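Local coordinates for protein mannose recognizing lectin (Marasmius oreades, PDB 4TKC) that binds mannose as a fungal lectin of the bulb-type family, with sugars held at separate pockets on the chain, at residues S2-L11 with G20-E31; V61-C69 with W80-Y91. One frame throughout, in Å; residues are numbered along the deposited sequence.

Interaction 1 of 2, residues S2-L11 with G20-E31; sequences SYVHPYGSTL and GYALISDSGRVE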
loop_
_atom_site.group_PDB
_atom_site.type_symbol
_atom_site.label_atom_id
_atom_site.label_comp_id
_atom_site.label_asym_id
_atom_site.label_seq_id
_atom_site.Cartn_x
_atom_site.Cartn_y
_atom_site.Cartn_z
ATOM N N SER A 2 -13.235 -2.930 11.750
ATOM C CA SER A 2 -12.022 -2.170 12.123
ATOM C C SER A 2 -11.029 -2.190 10.976
ATOM O O SER A 2 -11.087 -3.036 10.085
ATOM C CB SER A 2 -11.389 -2.744 13.389
ATOM O OG SER A 2 -10.818 -4.015 13.146
ATOM N N TYR A 3 -10.081 -1.282 11.061
ATOM C CA TYR A 3 -9.148 -1.051 9.998
ATOM C C TYR A 3 -7.799 -1.607 10.348
ATOM O O TYR A 3 -7.333 -1.599 11.486
ATOM C CB TYR A 3 -8.988 0.463 9.766
ATOM C CG TYR A 3 -10.241 1.118 9.254
ATOM C CD1 TYR A 3 -11.270 1.520 10.119
ATOM C CD2 TYR A 3 -10.416 1.310 7.903
ATOM C CE1 TYR A 3 -12.471 1.991 9.608
ATOM C CE2 TYR A 3 -11.617 1.735 7.386
ATOM C CZ TYR A 3 -12.613 2.149 8.237
ATOM O OH TYR A 3 -13.812 2.543 7.708
ATOM N N VAL A 4 -7.243 -2.286 9.351
ATOM C CA VAL A 4 -5.885 -2.775 9.471
ATOM C C VAL A 4 -4.859 -1.632 9.250
ATOM O O VAL A 4 -5.037 -0.790 8.388
ATOM C CB VAL A 4 -5.664 -3.971 8.532
ATOM C CG1 VAL A 4 -4.218 -4.395 8.572
ATOM C CG2 VAL A 4 -6.573 -5.108 8.939
ATOM N N HIS A 5 -3.754 -1.683 9.992
ATOM C CA HIS A 5 -2.730 -0.648 9.966
ATOM C C HIS A 5 -1.380 -1.177 9.462
ATOM O O HIS A 5 -0.588 -1.683 10.253
ATOM C CB HIS A 5 -2.584 -0.090 11.370
ATOM C CG HIS A 5 -3.867 0.433 11.920
ATOM N ND1 HIS A 5 -4.308 0.139 13.195
ATOM C CD2 HIS A 5 -4.848 1.159 11.336
ATOM C CE1 HIS A 5 -5.472 0.735 13.397
ATOM N NE2 HIS A 5 -5.805 1.390 12.299
ATOM N N PRO A 6 -1.125 -1.043 8.130
ATOM C CA PRO A 6 0.102 -1.655 7.582
ATOM C C PRO A 6 1.312 -0.761 7.722
ATOM O O PRO A 6 2.420 -1.148 7.367
ATOM C CB PRO A 6 -0.220 -1.836 6.105
ATOM C CG PRO A 6 -1.664 -1.563 5.928
ATOM C CD PRO A 6 -2.068 -0.675 7.072
ATOM N N TYR A 7 1.082 0.454 8.254
ATOM C CA TYR A 7 2.076 1.521 8.175
ATOM C C TYR A 7 2.289 2.284 9.484
ATOM O O TYR A 7 3.012 3.297 9.475
ATOM C CB TYR A 7 1.649 2.538 7.100
ATOM C CG TYR A 7 1.791 2.058 5.696
ATOM C CD1 TYR A 7 3.028 2.083 5.116
ATOM C CD2 TYR A 7 0.688 1.868 4.912
ATOM C CE1 TYR A 7 3.182 1.613 3.826
ATOM C CE2 TYR A 7 0.823 1.412 3.604
ATOM C CZ TYR A 7 2.078 1.377 3.049
ATOM O OH TYR A 7 2.197 0.968 1.703
ATOM N N GLY A 8 1.678 1.838 10.579
ATOM C CA GLY A 8 1.634 2.689 11.793
ATOM C C GLY A 8 1.009 4.052 11.461
ATOM O O GLY A 8 -0.043 4.149 10.847
ATOM N N SER A 9 1.758 5.105 11.789
ATOM C CA SER A 9 1.268 6.470 11.578
ATOM C C SER A 9 1.532 7.115 10.227
ATOM O O SER A 9 0.961 8.145 9.866
ATOM C CB SER A 9 1.927 7.412 12.616
ATOM O OG SER A 9 3.335 7.526 12.360
ATOM N N THR A 10 2.399 6.481 9.431
ATOM C CA THR A 10 3.047 7.209 8.371
ATOM C C THR A 10 3.032 6.492 7.013
ATOM O O THR A 10 3.432 5.316 6.918
ATOM C CB THR A 10 4.500 7.542 8.782
ATOM O OG1 THR A 10 4.502 8.330 9.994
ATOM C CG2 THR A 10 5.279 8.263 7.660
ATOM N N LEU A 11 2.540 7.178 5.989
ATOM C CA LEU A 11 2.534 6.698 4.605
ATOM C C LEU A 11 3.728 7.290 3.886
ATOM O O LEU A 11 3.746 8.470 3.586
ATOM C CB LEU A 11 1.238 7.128 3.891
ATOM C CG LEU A 11 0.864 6.283 2.685
ATOM C CD1 LEU A 11 0.637 4.823 3.082
ATOM C CD2 LEU A 11 -0.357 6.835 1.991
ATOM N N GLY A 20 -10.569 -0.414 3.906
ATOM C CA GLY A 20 -10.402 -1.249 5.082
ATOM C C GLY A 20 -9.057 -1.095 5.804
ATOM O O GLY A 20 -8.780 -1.843 6.744
ATOM N N TYR A 21 -8.197 -0.211 5.284
ATOM C CA TYR A 21 -6.894 0.048 5.865
ATOM C C TYR A 21 -6.858 1.510 6.333
ATOM O O TYR A 21 -7.617 2.337 5.824
ATOM C CB TYR A 21 -5.745 -0.324 4.876
ATOM C CG TYR A 21 -5.795 -1.783 4.443
ATOM C CD1 TYR A 21 -6.768 -2.169 3.546
ATOM C CD2 TYR A 21 -5.149 -2.767 5.171
ATOM C CE1 TYR A 21 -6.900 -3.504 3.183
ATOM C CE2 TYR A 21 -5.257 -4.110 4.783
ATOM C CZ TYR A 21 -6.208 -4.451 3.865
ATOM O OH TYR A 21 -6.385 -5.779 3.490
ATOM N N ALA A 22 -5.860 1.802 7.150
ATOM C CA ALA A 22 -5.773 3.150 7.783
ATOM C C ALA A 22 -4.384 3.416 8.313
ATOM O O ALA A 22 -3.664 2.463 8.678
ATOM C CB ALA A 22 -6.803 3.292 8.896
ATOM N N LEU A 23 -4.028 4.707 8.445
ATOM C CA LEU A 23 -2.936 5.106 9.327
ATOM C C LEU A 23 -3.551 5.269 10.728
ATOM O O LEU A 23 -4.718 5.635 10.840
ATOM C CB LEU A 23 -2.331 6.474 8.945
ATOM C CG LEU A 23 -1.870 6.574 7.488
ATOM C CD1 LEU A 23 -1.289 7.928 7.112
ATOM C CD2 LEU A 23 -0.852 5.475 7.238
ATOM N N ILE A 24 -2.729 5.024 11.741
ATOM C CA ILE A 24 -3.135 5.194 13.141
ATOM C C ILE A 24 -2.042 5.944 13.892
ATOM O O ILE A 24 -0.862 5.735 13.705
ATOM C CB ILE A 24 -3.429 3.801 13.796
ATOM C CG1 ILE A 24 -4.055 3.912 15.193
ATOM C CG2 ILE A 24 -2.183 2.917 13.804
ATOM C CD1 ILE A 24 -5.455 4.468 15.171
ATOM N N SER A 25 -2.467 6.950 14.660
ATOM C CA SER A 25 -1.538 7.672 15.546
ATOM C C SER A 25 -0.953 6.723 16.592
ATOM O O SER A 25 -1.590 5.721 16.978
ATOM C CB SER A 25 -2.196 8.885 16.237
ATOM O OG SER A 25 -3.234 8.471 17.107
ATOM N N ASP A 26 0.227 7.084 17.093
ATOM C CA ASP A 26 0.854 6.328 18.165
ATOM C C ASP A 26 -0.086 6.157 19.356
ATOM O O ASP A 26 -0.114 5.124 20.016
ATOM C CB ASP A 26 2.192 6.934 18.595
ATOM C CG ASP A 26 3.228 6.928 17.493
ATOM O OD1 ASP A 26 3.133 6.083 16.566
ATOM O OD2 ASP A 26 4.087 7.841 17.529
ATOM N N SER A 27 -0.874 7.193 19.614
ATOM C CA SER A 27 -1.808 7.209 20.732
ATOM C C SER A 27 -2.990 6.276 20.539
ATOM O O SER A 27 -3.695 5.962 21.503
ATOM C CB SER A 27 -2.377 8.618 20.939
ATOM O OG SER A 27 -3.228 8.970 19.853
ATOM N N GLY A 28 -3.242 5.874 19.287
ATOM C CA GLY A 28 -4.457 5.128 18.993
ATOM C C GLY A 28 -5.706 5.960 18.738
ATOM O O GLY A 28 -6.758 5.406 18.377
ATOM N N ARG A 29 -5.635 7.272 19.026
ATOM C CA ARG A 29 -6.850 8.121 19.016
ATOM C C ARG A 29 -7.188 8.679 17.646
ATOM O O ARG A 29 -8.350 8.958 17.377
ATOM C CB ARG A 29 -6.748 9.284 20.011
ATOM C CG ARG A 29 -6.472 8.872 21.459
ATOM C CD ARG A 29 -6.498 10.049 22.422
ATOM N NE ARG A 29 -7.768 10.780 22.332
ATOM C CZ ARG A 29 -7.951 12.052 22.669
ATOM N NH1 ARG A 29 -6.955 12.777 23.184
ATOM N NH2 ARG A 29 -9.090 12.612 22.297
ATOM N N VAL A 30 -6.202 8.768 16.756
ATOM C CA VAL A 30 -6.409 9.479 15.504
ATOM C C VAL A 30 -6.163 8.475 14.365
ATOM O O VAL A 30 -5.126 7.828 14.361
ATOM C CB VAL A 30 -5.448 10.680 15.366
ATOM C CG1 VAL A 30 -5.812 11.515 14.135
ATOM C CG2 VAL A 30 -5.481 11.574 16.628
ATOM N N GLU A 31 -7.145 8.347 13.476
ATOM C CA GLU A 31 -7.112 7.315 12.434
ATOM C C GLU A 31 -7.511 7.955 11.119
ATOM O O GLU A 31 -8.589 8.553 10.974
ATOM C CB GLU A 31 -8.057 6.178 12.821
ATOM C CG GLU A 31 -7.850 4.914 11.982
ATOM C CD GLU A 31 -8.690 3.763 12.478
ATOM O OE1 GLU A 31 -9.899 3.966 12.690
ATOM O OE2 GLU A 31 -8.177 2.627 12.517
HETATM O O HOH W 1 -9.862 0.541 13.527
HETATM O O HOH W 2 -1.054 1.912 9.289
HETATM O O HOH W 3 4.548 6.499 14.379
#

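Interaction 2 of 2, residues V61-C69 with W80-Y91; sequences VKMQTDGNC and WHTATNGDDHPY. With BMA (beta-D-mannopyranose), chain B.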
loop_
_atom_site.group_PDB
_atom_site.type_symbol
_atom_site.label_atom_id
_atom_site.label_comp_id
_atom_site.label_asym_id
_atom_site.label_seq_id
_atom_site.Cartn_x
_atom_site.Cartn_y
_atom_site.Cartn_z
ATOM N N VAL A 61 -5.482 5.643 -1.329
ATOM C CA VAL A 61 -4.645 6.833 -1.214
ATOM C C VAL A 61 -3.173 6.436 -1.379
ATOM O O VAL A 61 -2.742 5.450 -0.788
ATOM C CB VAL A 61 -4.855 7.468 0.182
ATOM C CG1 VAL A 61 -3.806 8.525 0.514
ATOM C CG2 VAL A 61 -6.233 8.106 0.272
ATOM N N LYS A 62 -2.434 7.192 -2.189
ATOM C CA LYS A 62 -1.042 6.900 -2.439
ATOM C C LYS A 62 -0.232 8.175 -2.197
ATOM O O LYS A 62 -0.491 9.214 -2.833
ATOM C CB LYS A 62 -0.866 6.394 -3.891
ATOM C CG LYS A 62 0.573 5.995 -4.237
ATOM C CD LYS A 62 0.586 5.165 -5.512
ATOM C CE LYS A 62 1.914 4.472 -5.759
ATOM N NZ LYS A 62 2.020 3.771 -7.078
ATOM N N MET A 63 0.816 8.008 -1.388
ATOM C CA MET A 63 1.836 9.044 -1.194
ATOM C C MET A 63 2.883 8.802 -2.287
ATOM O O MET A 63 3.608 7.775 -2.248
ATOM C CB MET A 63 2.446 8.960 0.224
ATOM C CG MET A 63 3.611 9.887 0.507
ATOM S SD MET A 63 3.152 11.600 0.757
ATOM C CE MET A 63 3.370 12.283 -0.864
ATOM N N GLN A 64 2.862 9.603 -3.329
ATOM C CA GLN A 64 3.629 9.278 -4.533
ATOM C C GLN A 64 5.063 9.781 -4.502
ATOM O O GLN A 64 5.387 10.807 -3.853
ATOM C CB GLN A 64 2.928 9.895 -5.741
ATOM C CG GLN A 64 1.510 9.394 -5.916
ATOM C CD GLN A 64 0.805 9.948 -7.125
ATOM O OE1 GLN A 64 1.141 11.018 -7.662
ATOM N NE2 GLN A 64 -0.239 9.245 -7.528
ATOM N N THR A 65 5.877 9.161 -5.361
ATOM C CA THR A 65 7.254 9.593 -5.493
ATOM C C THR A 65 7.395 10.991 -6.144
ATOM O O THR A 65 8.473 11.585 -6.057
ATOM C CB THR A 65 8.058 8.618 -6.328
ATOM O OG1 THR A 65 7.380 8.434 -7.564
ATOM C CG2 THR A 65 8.194 7.246 -5.635
ATOM N N ASP A 66 6.321 11.544 -6.729
ATOM C CA ASP A 66 6.364 12.957 -7.164
ATOM C C ASP A 66 6.077 13.985 -6.060
ATOM O O ASP A 66 6.126 15.180 -6.345
ATOM C CB ASP A 66 5.512 13.194 -8.427
ATOM C CG ASP A 66 4.020 13.088 -8.187
ATOM O OD1 ASP A 66 3.625 12.829 -7.017
ATOM O OD2 ASP A 66 3.247 13.285 -9.175
ATOM N N GLY A 67 5.851 13.496 -4.830
ATOM C CA GLY A 67 5.543 14.395 -3.700
ATOM C C GLY A 67 4.065 14.599 -3.516
ATOM O O GLY A 67 3.664 15.262 -2.559
ATOM N N ASN A 68 3.264 14.280 -4.513
ATOM C CA ASN A 68 1.814 14.443 -4.432
ATOM C C ASN A 68 1.193 13.306 -3.651
ATOM O O ASN A 68 1.565 12.160 -3.878
ATOM C CB ASN A 68 1.156 14.585 -5.816
ATOM C CG ASN A 68 -0.122 15.428 -5.813
ATOM O OD1 ASN A 68 -0.543 16.012 -4.794
ATOM N ND2 ASN A 68 -0.759 15.495 -6.996
ATOM N N CYS A 69 0.264 13.611 -2.745
ATOM C CA CYS A 69 -0.530 12.617 -2.049
ATOM C C CYS A 69 -1.938 12.584 -2.624
ATOM O O CYS A 69 -2.619 13.605 -2.643
ATOM C CB CYS A 69 -0.571 12.877 -0.537
ATOM S SG CYS A 69 -1.413 11.568 0.368
ATOM N N TRP A 80 -8.856 13.154 -4.996
ATOM C CA TRP A 80 -8.328 14.065 -3.935
ATOM C C TRP A 80 -6.835 14.211 -4.150
ATOM O O TRP A 80 -6.183 13.240 -4.551
ATOM C CB TRP A 80 -8.520 13.451 -2.558
ATOM C CG TRP A 80 -7.764 14.197 -1.458
ATOM C CD1 TRP A 80 -7.910 15.513 -1.082
ATOM C CD2 TRP A 80 -6.798 13.622 -0.575
ATOM N NE1 TRP A 80 -7.026 15.796 -0.058
ATOM C CE2 TRP A 80 -6.367 14.649 0.304
ATOM C CE3 TRP A 80 -6.272 12.307 -0.427
ATOM C CZ2 TRP A 80 -5.421 14.434 1.293
ATOM C CZ3 TRP A 80 -5.367 12.078 0.594
ATOM C CH2 TRP A 80 -4.958 13.155 1.461
ATOM N N HIS A 81 -6.258 15.387 -4.009
ATOM C CA HIS A 81 -4.817 15.493 -4.003
ATOM C C HIS A 81 -4.368 16.692 -3.189
ATOM O O HIS A 81 -5.078 17.693 -3.074
ATOM C CB HIS A 81 -4.247 15.492 -5.432
ATOM C CG HIS A 81 -4.759 16.595 -6.284
ATOM N ND1 HIS A 81 -4.004 17.711 -6.589
ATOM C CD2 HIS A 81 -5.952 16.765 -6.897
ATOM C CE1 HIS A 81 -4.711 18.521 -7.358
ATOM N NE2 HIS A 81 -5.911 17.989 -7.526
ATOM N N THR A 82 -3.252 16.515 -2.505
ATOM C CA THR A 82 -2.623 17.565 -1.693
ATOM C C THR A 82 -1.863 18.611 -2.515
ATOM O O THR A 82 -1.586 19.711 -2.015
ATOM C CB THR A 82 -1.685 16.964 -0.651
ATOM O OG1 THR A 82 -0.693 16.172 -1.349
ATOM C CG2 THR A 82 -2.465 16.023 0.272
ATOM N N ALA A 83 -1.631 18.347 -3.794
ATOM C CA ALA A 83 -0.920 19.286 -4.672
ATOM C C ALA A 83 0.423 19.742 -4.096
ATOM O O ALA A 83 0.821 20.894 -4.212
ATOM C CB ALA A 83 -1.804 20.460 -5.082
ATOM N N THR A 84 1.150 18.768 -3.573
ATOM C CA THR A 84 2.398 18.969 -2.907
ATOM C C THR A 84 3.634 18.566 -3.724
ATOM O O THR A 84 4.757 18.576 -3.181
ATOM C CB THR A 84 2.398 18.245 -1.554
ATOM O OG1 THR A 84 1.825 16.948 -1.667
ATOM C CG2 THR A 84 1.566 19.013 -0.584
ATOM N N ASN A 85 3.419 18.298 -5.025
ATOM C CA ASN A 85 4.447 17.862 -5.976
ATOM C C ASN A 85 5.685 18.721 -5.796
ATOM O O ASN A 85 5.584 19.943 -5.797
ATOM C CB ASN A 85 4.029 18.084 -7.450
ATOM C CG ASN A 85 2.774 17.366 -7.848
ATOM O OD1 ASN A 85 2.793 16.479 -8.748
ATOM N ND2 ASN A 85 1.674 17.745 -7.252
ATOM N N GLY A 86 6.829 18.092 -5.650
ATOM C CA GLY A 86 8.086 18.781 -5.584
ATOM C C GLY A 86 9.244 17.800 -5.542
ATOM O O GLY A 86 9.063 16.567 -5.608
ATOM N N ASP A 87 10.437 18.361 -5.339
ATOM C CA ASP A 87 11.687 17.600 -5.361
ATOM C C ASP A 87 12.345 17.458 -3.972
ATOM O O ASP A 87 13.458 16.936 -3.878
ATOM C CB ASP A 87 12.700 18.259 -6.302
ATOM C CG ASP A 87 12.224 18.317 -7.736
ATOM O OD1 ASP A 87 11.784 17.277 -8.268
ATOM O OD2 ASP A 87 12.343 19.404 -8.350
ATOM N N ASP A 88 11.635 17.857 -2.909
ATOM C CA ASP A 88 12.202 17.853 -1.546
ATOM C C ASP A 88 11.977 16.488 -0.869
ATOM O O ASP A 88 11.334 16.426 0.182
ATOM C CB ASP A 88 11.636 18.987 -0.700
ATOM C CG ASP A 88 12.220 20.333 -1.078
ATOM O OD1 ASP A 88 13.268 20.359 -1.763
ATOM O OD2 ASP A 88 11.647 21.365 -0.673
ATOM N N HIS A 89 12.550 15.446 -1.466
ATOM C CA HIS A 89 12.449 14.061 -0.980
ATOM C C HIS A 89 13.261 13.872 0.313
ATOM O O HIS A 89 14.314 14.486 0.471
ATOM C CB HIS A 89 12.929 13.062 -2.042
ATOM C CG HIS A 89 12.158 13.155 -3.309
ATOM N ND1 HIS A 89 10.882 12.642 -3.436
ATOM C CD2 HIS A 89 12.395 13.852 -4.442
ATOM C CE1 HIS A 89 10.402 12.943 -4.629
ATOM N NE2 HIS A 89 11.315 13.647 -5.274
ATOM N N PRO A 90 12.793 12.965 1.197
ATOM C CA PRO A 90 11.587 12.122 1.039
ATOM C C PRO A 90 10.321 12.844 1.470
ATOM O O PRO A 90 10.368 13.704 2.407
ATOM C CB PRO A 90 11.837 10.972 2.017
ATOM C CG PRO A 90 12.657 11.597 3.103
ATOM C CD PRO A 90 13.537 12.633 2.429
ATOM N N TYR A 91 9.174 12.465 0.924
ATOM C CA TYR A 91 7.853 12.961 1.375
ATOM C C TYR A 91 7.173 11.889 2.205
ATOM O O TYR A 91 7.336 10.667 1.917
ATOM C CB TYR A 91 7.008 13.281 0.139
ATOM C CG TYR A 91 7.439 14.514 -0.614
ATOM C CD1 TYR A 91 8.385 14.453 -1.617
ATOM C CD2 TYR A 91 6.904 15.772 -0.258
ATOM C CE1 TYR A 91 8.831 15.574 -2.274
ATOM C CE2 TYR A 91 7.344 16.908 -0.896
ATOM C CZ TYR A 91 8.294 16.824 -1.886
ATOM O OH TYR A 91 8.697 17.977 -2.494
HETATM C C1 BMA B . -0.424 14.971 -10.928
HETATM C C2 BMA B . 0.322 13.718 -10.483
HETATM C C3 BMA B . -0.581 12.534 -10.787
HETATM C C4 BMA B . -1.968 12.714 -10.147
HETATM C C5 BMA B . -2.602 14.054 -10.536
HETATM C C6 BMA B . -3.971 14.214 -9.874
HETATM O O1 BMA B . 0.466 16.060 -10.664
HETATM O O2 BMA B . 0.686 13.804 -9.099
HETATM O O3 BMA B . 0.079 11.351 -10.330
HETATM O O4 BMA B . -2.848 11.662 -10.549
HETATM O O5 BMA B . -1.660 15.080 -10.195
HETATM O O6 BMA B . -4.201 15.522 -9.322
#

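Interaction 1 of 2, residues S2-L11 with G20-E31
The imidazole of H5 lies across I24, whose CB sits 3.6 Å from the centroid of the H5 ring, almost on the ring normal; on the other face is Y3 O. H5 NE2 donates to E31 OE2 at 2.7 Å, and OE2, in the ring plane, accepts through its anti lone pair, the two planes 55° apart. E31 reaches this far because its chain is extended, CG anti to the backbone N (chi1 -166°). A water bonded to Y3 N shares OE2; OE1 pairs with R33. The N-terminal arm thus meets outer strand 21-24 of a four-stranded sheet of this bulb-type lectin in a single bridge, V4 to Y21, with V4 N bonded to G20 O and A22 N to V4 O. V4 lies alongside the Y21 ring, its CB 3.6 Å from Y21 CD2, and the P6 side chain crosses that of Y21 at about a right angle, CG touching CD2; Y21 OH bonds to S59 O of the second subunit. L23 lies under the Y7-T10 turn, CD2 touching Y7 CB and CD1 near S9 O. A water accepts from Y7 N and donates to G8 O and A22 O; I24 N also bonds to G8 O at 3.0 Å.

Interaction 2 of 2, residues V61-C69 with W80-Y91
N68 links the loop 82-85 to the bound beta-D-mannopyranose, and its side chain divides the two tasks between its amide ends. CB lies 3.4 Å from sugar O2. CG, roughly anti to the backbone N (chi1 -150°), turns the amide toward residues 83-85 and packs beside the N85 amide group, the two amide planes 50° apart. At the tip the branches part: OD1 faces the backbone of the other segment, taking weak bonds from A83 N at 2.8 Å and T84 N at 3.5 Å, whereas ND2 gives a nearly straight bond to sugar O2 (3.1 Å, 166° at the hydrogen). The same O2 donates to D66 OD2 at 2.6 Å. D66 is itself held by an Asx turn, in which its OD1 accepts from N68 N, which helps to fix the D66 carboxylate for the sugar. H81 turns one ring face to sugar O6, which sits over the ring centre, and Y72 adds a further bond to the sugar.

Behind the pocket the loops are tied by hydroxyls. T82 OG1 accepts from C69 N and donates to T84 OG1, which in turn donates to G67 O at 2.6 Å; T82 N closes on C69 O. G67 lays its CA over one face of the Y91 ring, 3.6 Å from the centroid, a CH-pi contact. Deeper in, C69 SG approaches the six-membered ring of W80 obliquely, and V61 CG1 meets the edge of that ring. Gln, Asp, Asn and Tyr in the spacing of Q64, D66, N68 and Y72 form the mannose-binding motif QxDxNxVxY of bulb-type lectins, here with its tyrosine on the neighbouring strand 69-72.

Interaction 1 and interaction 2 lie on opposite sides of the chain's centre, about 19 Å apart between centres, and both are partly buried. Interaction 1 lays the N-terminal arm against the sheet containing 21-24 and 30-34, on a side that also meets the second subunit. Interaction 2 belongs to the sheet of 60-63, 69-72 and 78-81, where two loops frame a sugar. Its polar groups are organised round a ligand and a relay of threonine hydroxyls; across 2-11 and 20-31 the polar links are a His-carboxylate bond, backbone bonds and waters. The two meet where L11 packs on M63 and V61, joining strand 10-12, of the sheet with 92-95, to strand 60-63.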